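Local atomic coordinates of putative lipoprotein (Bacteroides ovatus, PDB entry 3OQQ), a protein that is of unknown function but is probably an extracellular, lipid-attached protein that binds calcium ions. Residues F122-D133 against D146-K157; A19-S27 against V110-G119. All coordinates share one frame; numbering follows the deposited sequence.

Interaction 1: F122-D133 against D146-K157. With CA (calcium ion), chain C; CA (calcium ion), chain B.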
loop_
_atom_site.group_PDB
_atom_site.type_symbol
_atom_site.label_atom_id
_atom_site.label_comp_id
_atom_site.label_asym_id
_atom_site.label_seq_id
_atom_site.Cartn_x
_atom_site.Cartn_y
_atom_site.Cartn_z
ATOM N N PHE A 122 -3.706 10.235 -12.771
ATOM C CA PHE A 122 -3.264 9.082 -11.992
ATOM C C PHE A 122 -3.762 9.195 -10.575
ATOM O O PHE A 122 -3.788 10.294 -10.015
ATOM C CB PHE A 122 -1.735 8.854 -12.047
ATOM C CG PHE A 122 -0.823 9.908 -11.449
ATOM C CD1 PHE A 122 -0.390 10.987 -12.211
ATOM C CD2 PHE A 122 -0.343 9.779 -10.150
ATOM C CE1 PHE A 122 0.478 11.952 -11.668
ATOM C CE2 PHE A 122 0.529 10.730 -9.606
ATOM C CZ PHE A 122 0.938 11.811 -10.367
ATOM N N TYR A 123 -4.247 8.072 -10.034
ATOM C CA TYR A 123 -4.694 7.955 -8.655
ATOM C C TYR A 123 -3.503 7.507 -7.820
ATOM O O TYR A 123 -2.631 6.804 -8.337
ATOM C CB TYR A 123 -5.843 6.958 -8.548
ATOM C CG TYR A 123 -7.131 7.462 -9.140
ATOM C CD1 TYR A 123 -7.974 8.303 -8.416
ATOM C CD2 TYR A 123 -7.532 7.075 -10.415
ATOM C CE1 TYR A 123 -9.171 8.773 -8.960
ATOM C CE2 TYR A 123 -8.732 7.530 -10.966
ATOM C CZ TYR A 123 -9.544 8.385 -10.238
ATOM O OH TYR A 123 -10.725 8.835 -10.778
ATOM N N HIS A 124 -3.443 7.910 -6.552
ATOM C CA HIS A 124 -2.308 7.537 -5.723
ATOM C C HIS A 124 -2.759 7.149 -4.327
ATOM O O HIS A 124 -3.522 7.897 -3.690
ATOM C CB HIS A 124 -1.275 8.709 -5.648
ATOM C CG HIS A 124 -0.077 8.433 -4.779
ATOM N ND1 HIS A 124 0.275 9.280 -3.753
ATOM C CD2 HIS A 124 0.827 7.420 -4.841
ATOM C CE1 HIS A 124 1.375 8.764 -3.218
ATOM N NE2 HIS A 124 1.749 7.650 -3.852
ATOM N N ASN A 125 -2.270 5.978 -3.841
ATOM C CA ASN A 125 -2.529 5.526 -2.467
ATOM C C ASN A 125 -1.246 4.908 -1.883
ATOM O O ASN A 125 -0.591 4.083 -2.528
ATOM C CB ASN A 125 -3.720 4.551 -2.390
ATOM C CG ASN A 125 -4.029 4.079 -0.994
ATOM O OD1 ASN A 125 -3.909 2.890 -0.672
ATOM N ND2 ASN A 125 -4.409 4.995 -0.114
ATOM N N THR A 126 -0.875 5.341 -0.682
ATOM C CA THR A 126 0.338 4.866 -0.001
ATOM C C THR A 126 0.029 4.671 1.493
ATOM O O THR A 126 -0.907 5.269 2.019
ATOM C CB THR A 126 1.546 5.812 -0.270
ATOM O OG1 THR A 126 2.726 5.267 0.322
ATOM C CG2 THR A 126 1.323 7.256 0.214
ATOM N N GLY A 127 0.796 3.807 2.141
ATOM C CA GLY A 127 0.651 3.525 3.558
ATOM C C GLY A 127 1.757 2.615 4.046
ATOM O O GLY A 127 2.676 2.268 3.299
ATOM N N VAL A 128 1.676 2.235 5.306
ATOM C CA VAL A 128 2.624 1.302 5.908
ATOM C C VAL A 128 1.818 0.153 6.467
ATOM O O VAL A 128 0.789 0.368 7.109
ATOM C CB VAL A 128 3.619 1.917 6.951
ATOM C CG1 VAL A 128 2.910 2.393 8.229
ATOM C CG2 VAL A 128 4.748 0.920 7.269
ATOM N N VAL A 129 2.265 -1.062 6.182
ATOM C CA VAL A 129 1.588 -2.257 6.647
ATOM C C VAL A 129 2.401 -2.820 7.784
ATOM O O VAL A 129 3.623 -2.969 7.670
ATOM C CB VAL A 129 1.350 -3.288 5.524
ATOM C CG1 VAL A 129 0.708 -4.547 6.081
ATOM C CG2 VAL A 129 0.479 -2.701 4.424
HETATM N N MSE A 130 1.718 -3.128 8.887
HETATM C CA MSE A 130 2.359 -3.680 10.072
HETATM C C MSE A 130 1.691 -4.948 10.460
HETATM O O MSE A 130 0.514 -4.932 10.776
HETATM C CB MSE A 130 2.335 -2.667 11.225
HETATM C CG MSE A 130 3.153 -1.444 10.918
HETATM SE SE MSE A 130 3.393 -0.382 12.509
HETATM C CE MSE A 130 4.140 1.162 11.638
ATOM N N PHE A 131 2.460 -6.047 10.492
ATOM C CA PHE A 131 1.918 -7.362 10.812
ATOM C C PHE A 131 2.512 -7.977 12.040
ATOM O O PHE A 131 3.679 -7.755 12.344
ATOM C CB PHE A 131 2.189 -8.331 9.649
ATOM C CG PHE A 131 1.073 -8.426 8.670
ATOM C CD1 PHE A 131 -0.076 -9.162 8.966
ATOM C CD2 PHE A 131 1.167 -7.813 7.425
ATOM C CE1 PHE A 131 -1.110 -9.268 8.036
ATOM C CE2 PHE A 131 0.110 -7.893 6.510
ATOM C CZ PHE A 131 -1.011 -8.625 6.818
ATOM N N GLU A 132 1.696 -8.813 12.705
ATOM C CA GLU A 132 2.024 -9.743 13.783
ATOM C C GLU A 132 2.181 -11.105 13.098
ATOM O O GLU A 132 1.427 -11.404 12.176
ATOM C CB GLU A 132 0.943 -9.747 14.881
ATOM C CG GLU A 132 1.279 -8.821 16.051
ATOM C CD GLU A 132 2.604 -9.144 16.716
ATOM O OE1 GLU A 132 2.721 -10.263 17.263
ATOM O OE2 GLU A 132 3.534 -8.304 16.672
ATOM N N ASP A 133 3.153 -11.910 13.506
ATOM C CA ASP A 133 3.443 -13.181 12.848
ATOM C C ASP A 133 2.921 -14.422 13.569
ATOM O O ASP A 133 3.217 -15.532 13.139
ATOM C CB ASP A 133 4.972 -13.325 12.677
ATOM C CG ASP A 133 5.803 -13.255 13.957
ATOM O OD1 ASP A 133 5.244 -13.501 15.058
ATOM O OD2 ASP A 133 6.992 -12.888 13.868
ATOM N N ASP A 146 3.844 -6.233 19.608
ATOM C CA ASP A 146 4.640 -5.103 19.136
ATOM C C ASP A 146 4.291 -4.627 17.693
ATOM O O ASP A 146 4.653 -3.498 17.328
ATOM C CB ASP A 146 6.166 -5.361 19.290
ATOM C CG ASP A 146 6.794 -6.596 18.646
ATOM O OD1 ASP A 146 6.091 -7.314 17.898
ATOM O OD2 ASP A 146 7.987 -6.838 18.886
ATOM N N PHE A 147 3.599 -5.461 16.897
ATOM C CA PHE A 147 3.175 -5.156 15.514
ATOM C C PHE A 147 4.338 -4.693 14.619
ATOM O O PHE A 147 4.146 -3.825 13.768
ATOM C CB PHE A 147 2.020 -4.132 15.464
ATOM C CG PHE A 147 0.677 -4.803 15.657
ATOM C CD1 PHE A 147 0.184 -5.058 16.941
ATOM C CD2 PHE A 147 -0.070 -5.229 14.558
ATOM C CE1 PHE A 147 -1.040 -5.718 17.121
ATOM C CE2 PHE A 147 -1.295 -5.885 14.735
ATOM C CZ PHE A 147 -1.767 -6.135 16.014
ATOM N N ASN A 148 5.518 -5.296 14.774
ATOM C CA ASN A 148 6.643 -4.911 13.907
ATOM C C ASN A 148 7.262 -6.148 13.254
ATOM O O ASN A 148 8.351 -6.062 12.698
ATOM C CB ASN A 148 7.693 -4.120 14.693
ATOM C CG ASN A 148 8.359 -4.990 15.726
ATOM O OD1 ASN A 148 8.124 -6.194 15.760
ATOM N ND2 ASN A 148 9.220 -4.426 16.549
ATOM N N ASP A 149 6.585 -7.311 13.366
ATOM C CA ASP A 149 7.089 -8.603 12.854
ATOM C C ASP A 149 7.412 -8.538 11.379
ATOM O O ASP A 149 8.417 -9.120 10.954
ATOM C CB ASP A 149 6.126 -9.731 13.195
ATOM C CG ASP A 149 5.917 -9.791 14.711
ATOM O OD1 ASP A 149 6.680 -9.099 15.456
ATOM O OD2 ASP A 149 4.987 -10.487 15.150
ATOM N N VAL A 150 6.594 -7.793 10.611
ATOM C CA VAL A 150 6.837 -7.433 9.219
ATOM C C VAL A 150 6.321 -6.007 9.070
ATOM O O VAL A 150 5.164 -5.710 9.387
ATOM C CB VAL A 150 6.302 -8.365 8.091
ATOM C CG1 VAL A 150 6.811 -7.886 6.723
ATOM C CG2 VAL A 150 6.707 -9.825 8.309
ATOM N N VAL A 151 7.209 -5.105 8.683
ATOM C CA VAL A 151 6.802 -3.702 8.514
ATOM C C VAL A 151 7.204 -3.348 7.111
ATOM O O VAL A 151 8.379 -3.477 6.756
ATOM C CB VAL A 151 7.377 -2.733 9.576
ATOM C CG1 VAL A 151 6.878 -1.305 9.375
ATOM C CG2 VAL A 151 7.078 -3.207 10.994
ATOM N N PHE A 152 6.226 -3.003 6.282
ATOM C CA PHE A 152 6.555 -2.599 4.925
ATOM C C PHE A 152 5.724 -1.466 4.462
ATOM O O PHE A 152 4.541 -1.418 4.744
ATOM C CB PHE A 152 6.456 -3.757 3.929
ATOM C CG PHE A 152 5.109 -4.401 3.708
ATOM C CD1 PHE A 152 4.703 -5.486 4.486
ATOM C CD2 PHE A 152 4.307 -4.021 2.635
ATOM C CE1 PHE A 152 3.511 -6.146 4.221
ATOM C CE2 PHE A 152 3.101 -4.673 2.384
ATOM C CZ PHE A 152 2.726 -5.750 3.168
ATOM N N GLU A 153 6.336 -0.572 3.713
ATOM C CA GLU A 153 5.645 0.556 3.086
ATOM C C GLU A 153 5.186 0.176 1.719
ATOM O O GLU A 153 5.858 -0.579 1.015
ATOM C CB GLU A 153 6.565 1.782 2.968
ATOM C CG GLU A 153 7.334 2.099 4.232
ATOM C CD GLU A 153 8.140 3.383 4.209
ATOM O OE1 GLU A 153 8.456 3.869 3.099
ATOM O OE2 GLU A 153 8.439 3.908 5.308
ATOM N N TYR A 154 4.077 0.728 1.298
ATOM C CA TYR A 154 3.635 0.439 -0.056
ATOM C C TYR A 154 3.261 1.709 -0.730
ATOM O O TYR A 154 2.895 2.683 -0.072
ATOM C CB TYR A 154 2.458 -0.552 -0.098
ATOM C CG TYR A 154 1.139 0.051 0.333
ATOM C CD1 TYR A 154 0.299 0.676 -0.590
ATOM C CD2 TYR A 154 0.736 0.017 1.665
ATOM C CE1 TYR A 154 -0.926 1.207 -0.209
ATOM C CE2 TYR A 154 -0.502 0.530 2.055
ATOM C CZ TYR A 154 -1.308 1.159 1.120
ATOM O OH TYR A 154 -2.516 1.695 1.482
ATOM N N ASP A 155 3.247 1.665 -2.056
ATOM C CA ASP A 155 2.839 2.795 -2.879
ATOM C C ASP A 155 2.175 2.260 -4.104
ATOM O O ASP A 155 2.773 1.475 -4.832
ATOM C CB ASP A 155 4.048 3.664 -3.265
ATOM C CG ASP A 155 3.627 5.012 -3.803
ATOM O OD1 ASP A 155 3.125 5.066 -4.955
ATOM O OD2 ASP A 155 3.784 6.011 -3.077
ATOM N N LEU A 156 0.947 2.694 -4.335
ATOM C CA LEU A 156 0.159 2.301 -5.503
ATOM C C LEU A 156 -0.224 3.537 -6.309
ATOM O O LEU A 156 -0.705 4.510 -5.740
ATOM C CB LEU A 156 -1.108 1.530 -5.076
ATOM C CG LEU A 156 -0.943 0.048 -4.801
ATOM C CD1 LEU A 156 -1.993 -0.453 -3.814
ATOM C CD2 LEU A 156 -1.009 -0.752 -6.091
ATOM N N LYS A 157 0.007 3.490 -7.640
ATOM C CA LYS A 157 -0.328 4.523 -8.617
ATOM C C LYS A 157 -1.037 3.848 -9.779
ATOM O O LYS A 157 -0.500 2.906 -10.362
ATOM C CB LYS A 157 0.915 5.286 -9.119
ATOM C CG LYS A 157 1.256 6.554 -8.382
ATOM C CD LYS A 157 2.561 7.172 -8.905
ATOM C CE LYS A 157 3.788 6.787 -8.092
ATOM N NZ LYS A 157 3.770 7.331 -6.700
HETATM CA CA CA C . 5.096 -9.603 17.509
HETATM CA CA CA B . 8.456 -8.237 16.962
HETATM O O HOH W 1 4.974 6.811 -0.348
HETATM O O HOH W 2 5.076 -11.972 17.757
HETATM O O HOH W 3 4.489 -9.262 19.825
HETATM O O HOH W 4 7.255 -10.313 18.144
#
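A two-calcium site closes one end of this pair of antiparallel strands, its carboxylates supplied by both segments. Glu132 grips the chain C calcium through both oxygens, OE2 at 2.2 Å from the metal, while Asp146 OD1 and Asp149 OD1 each bridge to the chain B calcium. Asn148, Gly186 and Glu397 help complete the second ion's shell, and Asp146 OD2 also accepts from Arg398 N. The two cations probably offset the crowding of these acidic groups. Glu132 CG lies over the centre of the Phe147 ring, 3.8 Å from its centroid, and the bend at chi2 (-57°) then turns the carboxylate to the calcium. Phe147 N donates to Glu132 OE2 on the anti side, and Asp133 N meets the anti lone pair of Asp149 OD2. A classic beta bulge, with Asp149 and Val150 set against the single residue Phe131, leads from the metal loop into the regular ladder running to His124 and Lys157. On the ladder face of Val129, Phe152 and Tyr154, the Val129 CB lies over the Phe152 ring, and the Tyr154 ring spreads across the backbone of Gly127, whose N is 3.5 Å from Tyr154 CZ. Tyr154 OH donates to Asn125 OD1 (2.8 Å) from above the amide carbonyl plane, and Gln333 supplies that oxygen with a second donor. Tyr154 O takes both Thr126 OG1, at 2.6 Å, and Gly127 N. On the other face His124 NE2 points almost straight (171°) at Asp155 OD2, 2.7 Å away, while Lys157 NZ forms a salt bridge with Asp155 OD1.

Interaction 2: A19-S27 against V110-G119; sequences ASTLVNVYS and VQPTNETDQG. With CA (calcium ion), chain E.
Thr21 fits between Val110, Pro112 and Thr116, the tight part of a contact whose other side, at Ala19 and Gln118, is loose and reaches solvent. Its OG1 donates to Val110 O at 2.6 Å, coming from above the carbonyl plane, and rests 3.4 Å from Pro112 CD. With OG1 opposite the backbone N (chi1 -164°), the methyl CG2 falls between N and the carbonyl carbon and packs against Pro112 CB and Asp117 CB. The type I turn from Ala19 to Leu22 presents Thr21 N to Thr116 O, a nearly straight bond of 3.0 Å, to which Ala19 N adds a weak one. Leu22 CD1 presses on Gly119 CA at 3.4 Å. On the exposed side Ala19 also sets CB against Gln118 O. Putting a valine in place of Thr21 would probably leave Val110 O without its hydroxyl donor and weaken the hold of the turn on the loop. In the same loop, Asn114 and Asp117, with Gln164 from outside it, bind a calcium ion. Backbone carbonyls thus receive the turn while the Asp117 carboxylate is taken up by the metal, which implies that neutral hydrogen bonds and apolar touches, not charge pairing, join the two segments.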
loop_
_atom_site.group_PDB
_atom_site.type_symbol
_atom_site.label_atom_id
_atom_site.label_comp_id
_atom_site.label_asym_id
_atom_site.label_seq_id
_atom_site.Cartn_x
_atom_site.Cartn_y
_atom_site.Cartn_z
ATOM N N ALA A 19 0.763 20.159 -20.452
ATOM C CA ALA A 19 0.413 19.583 -19.142
ATOM C C ALA A 19 0.275 20.652 -18.012
ATOM O O ALA A 19 -0.132 20.315 -16.892
ATOM C CB ALA A 19 1.450 18.544 -18.743
ATOM N N SER A 20 0.563 21.943 -18.329
ATOM C CA SER A 20 0.535 23.048 -17.367
ATOM C C SER A 20 -0.876 23.360 -16.811
ATOM O O SER A 20 -0.951 23.974 -15.758
ATOM C CB SER A 20 1.147 24.309 -17.967
ATOM O OG SER A 20 0.443 24.739 -19.119
ATOM N N THR A 21 -1.977 22.902 -17.461
ATOM C CA THR A 21 -3.313 23.194 -16.923
ATOM C C THR A 21 -3.754 22.161 -15.906
ATOM O O THR A 21 -4.636 22.438 -15.077
ATOM C CB THR A 21 -4.364 23.311 -18.033
ATOM O OG1 THR A 21 -5.507 23.959 -17.463
ATOM C CG2 THR A 21 -4.796 21.938 -18.601
ATOM N N LEU A 22 -3.183 20.956 -15.992
ATOM C CA LEU A 22 -3.560 19.853 -15.112
ATOM C C LEU A 22 -3.216 20.179 -13.659
ATOM O O LEU A 22 -2.288 20.956 -13.386
ATOM C CB LEU A 22 -2.910 18.548 -15.573
ATOM C CG LEU A 22 -3.036 18.245 -17.071
ATOM C CD1 LEU A 22 -2.291 16.998 -17.418
ATOM C CD2 LEU A 22 -4.473 18.100 -17.479
ATOM N N VAL A 23 -4.029 19.652 -12.730
ATOM C CA VAL A 23 -3.884 19.980 -11.318
ATOM C C VAL A 23 -3.512 18.741 -10.476
ATOM O O VAL A 23 -3.731 17.603 -10.884
ATOM C CB VAL A 23 -5.163 20.694 -10.763
ATOM C CG1 VAL A 23 -5.435 22.008 -11.507
ATOM C CG2 VAL A 23 -6.394 19.780 -10.807
ATOM N N ASN A 24 -3.005 18.994 -9.274
ATOM C CA ASN A 24 -2.673 17.950 -8.318
ATOM C C ASN A 24 -3.488 18.169 -7.061
ATOM O O ASN A 24 -3.637 19.307 -6.639
ATOM C CB ASN A 24 -1.187 17.958 -8.036
ATOM C CG ASN A 24 -0.382 17.576 -9.246
ATOM O OD1 ASN A 24 -0.655 16.584 -9.918
ATOM N ND2 ASN A 24 0.596 18.383 -9.581
ATOM N N VAL A 25 -4.077 17.091 -6.509
ATOM C CA VAL A 25 -4.908 17.156 -5.301
ATOM C C VAL A 25 -4.192 16.393 -4.185
ATOM O O VAL A 25 -3.755 15.259 -4.406
ATOM C CB VAL A 25 -6.341 16.628 -5.556
ATOM C CG1 VAL A 25 -7.207 16.736 -4.298
ATOM C CG2 VAL A 25 -6.991 17.360 -6.741
ATOM N N TYR A 26 -4.049 17.029 -3.007
ATOM C CA TYR A 26 -3.342 16.481 -1.832
ATOM C C TYR A 26 -4.248 16.443 -0.599
ATOM O O TYR A 26 -5.157 17.271 -0.483
ATOM C CB TYR A 26 -2.111 17.372 -1.496
ATOM C CG TYR A 26 -1.129 17.548 -2.638
ATOM C CD1 TYR A 26 -1.324 18.527 -3.610
ATOM C CD2 TYR A 26 0.010 16.758 -2.729
ATOM C CE1 TYR A 26 -0.451 18.659 -4.686
ATOM C CE2 TYR A 26 0.894 16.879 -3.804
ATOM C CZ TYR A 26 0.667 17.842 -4.770
ATOM O OH TYR A 26 1.558 17.993 -5.806
ATOM N N SER A 27 -3.991 15.519 0.336
ATOM C CA SER A 27 -4.765 15.455 1.590
ATOM C C SER A 27 -4.153 16.406 2.651
ATOM O O SER A 27 -4.717 16.553 3.735
ATOM C CB SER A 27 -4.800 14.022 2.116
ATOM O OG SER A 27 -3.482 13.562 2.369
ATOM N N VAL A 110 -3.896 28.370 -15.154
ATOM C CA VAL A 110 -3.593 28.077 -16.560
ATOM C C VAL A 110 -4.862 27.393 -17.111
ATOM O O VAL A 110 -5.289 26.357 -16.577
ATOM C CB VAL A 110 -2.308 27.234 -16.816
ATOM C CG1 VAL A 110 -2.210 26.849 -18.305
ATOM C CG2 VAL A 110 -1.062 28.002 -16.384
ATOM N N GLN A 111 -5.502 28.031 -18.088
ATOM C CA GLN A 111 -6.753 27.547 -18.666
ATOM C C GLN A 111 -6.512 26.373 -19.627
ATOM O O GLN A 111 -5.570 26.413 -20.424
ATOM C CB GLN A 111 -7.518 28.683 -19.349
ATOM C CG GLN A 111 -8.006 29.764 -18.366
ATOM C CD GLN A 111 -8.910 29.208 -17.273
ATOM O OE1 GLN A 111 -9.956 28.605 -17.537
ATOM N NE2 GLN A 111 -8.513 29.375 -16.024
ATOM N N PRO A 112 -7.350 25.308 -19.553
ATOM C CA PRO A 112 -7.108 24.149 -20.411
ATOM C C PRO A 112 -7.429 24.377 -21.879
ATOM O O PRO A 112 -8.397 25.063 -22.232
ATOM C CB PRO A 112 -7.984 23.051 -19.802
ATOM C CG PRO A 112 -9.024 23.752 -19.035
ATOM C CD PRO A 112 -8.500 25.094 -18.646
ATOM N N THR A 113 -6.522 23.853 -22.716
ATOM C CA THR A 113 -6.557 23.731 -24.180
ATOM C C THR A 113 -5.792 22.474 -24.496
ATOM O O THR A 113 -5.108 21.950 -23.612
ATOM C CB THR A 113 -6.023 24.942 -24.959
ATOM O OG1 THR A 113 -4.651 25.156 -24.648
ATOM C CG2 THR A 113 -6.864 26.204 -24.779
ATOM N N ASN A 114 -5.873 21.983 -25.740
ATOM C CA ASN A 114 -5.133 20.773 -26.102
ATOM C C ASN A 114 -3.594 21.036 -26.090
ATOM O O ASN A 114 -2.816 20.087 -26.080
ATOM C CB ASN A 114 -5.621 20.210 -27.430
ATOM C CG ASN A 114 -6.913 19.420 -27.290
ATOM O OD1 ASN A 114 -6.998 18.458 -26.519
ATOM N ND2 ASN A 114 -7.948 19.783 -28.042
ATOM N N GLU A 115 -3.187 22.320 -26.024
ATOM C CA GLU A 115 -1.804 22.785 -25.934
ATOM C C GLU A 115 -1.265 22.632 -24.485
ATOM O O GLU A 115 -0.057 22.433 -24.314
ATOM C CB GLU A 115 -1.715 24.267 -26.404
ATOM C CG GLU A 115 -0.349 24.944 -26.282
ATOM C CD GLU A 115 -0.222 26.375 -26.781
ATOM O OE1 GLU A 115 -1.099 27.215 -26.465
ATOM O OE2 GLU A 115 0.803 26.673 -27.435
ATOM N N THR A 116 -2.166 22.691 -23.454
ATOM C CA THR A 116 -1.810 22.667 -22.026
ATOM C C THR A 116 -2.359 21.469 -21.193
ATOM O O THR A 116 -2.048 21.389 -19.997
ATOM C CB THR A 116 -2.300 23.974 -21.377
ATOM O OG1 THR A 116 -3.730 24.005 -21.387
ATOM C CG2 THR A 116 -1.766 25.210 -22.075
ATOM N N ASP A 117 -3.133 20.535 -21.800
ATOM C CA ASP A 117 -3.733 19.412 -21.050
ATOM C C ASP A 117 -3.079 18.040 -21.345
ATOM O O ASP A 117 -3.697 17.009 -21.078
ATOM C CB ASP A 117 -5.245 19.344 -21.380
ATOM C CG ASP A 117 -5.591 18.869 -22.803
ATOM O OD1 ASP A 117 -4.656 18.679 -23.620
ATOM O OD2 ASP A 117 -6.793 18.701 -23.097
ATOM N N GLN A 118 -1.894 18.022 -21.949
ATOM C CA GLN A 118 -1.273 16.760 -22.359
ATOM C C GLN A 118 -0.649 16.010 -21.167
ATOM O O GLN A 118 0.542 16.158 -20.883
ATOM C CB GLN A 118 -0.237 16.993 -23.469
ATOM C CG GLN A 118 -0.832 17.511 -24.777
ATOM C CD GLN A 118 0.236 18.043 -25.703
ATOM O OE1 GLN A 118 1.288 17.421 -25.913
ATOM N NE2 GLN A 118 -0.013 19.206 -26.290
ATOM N N GLY A 119 -1.472 15.213 -20.493
ATOM C CA GLY A 119 -1.052 14.435 -19.337
ATOM C C GLY A 119 -2.099 13.431 -18.915
ATOM O O GLY A 119 -3.300 13.654 -19.107
HETATM CA CA CA E . -5.951 17.202 -25.108
HETATM O O HOH W 5 -4.779 24.983 -14.330
HETATM O O HOH W 6 -4.012 17.404 -26.086
HETATM O O HOH W 7 -5.180 15.140 -23.631
#

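Overall arrangement
The centres of the two interactions lie about 31 Å apart, interaction 1 near the middle of the chain and interaction 2 toward its periphery. In sequence they come in series: 19-27 and 110-119 first, then 122-133 and 146-157, with only a short link from Gly119 to Phe122. No other touch joins them. The strands nevertheless connect, since 36-41 pairs with both 23-26 and 122-131. Interaction 2 thus brings the start of the modelled chain against the loop that leads from strand 96-104 into 122-131, whereas interaction 1 pairs that strand with 150-161. Each includes calcium ligands, at separate sites, so calcium probably helps to hold loops in widely spaced parts of the molecule.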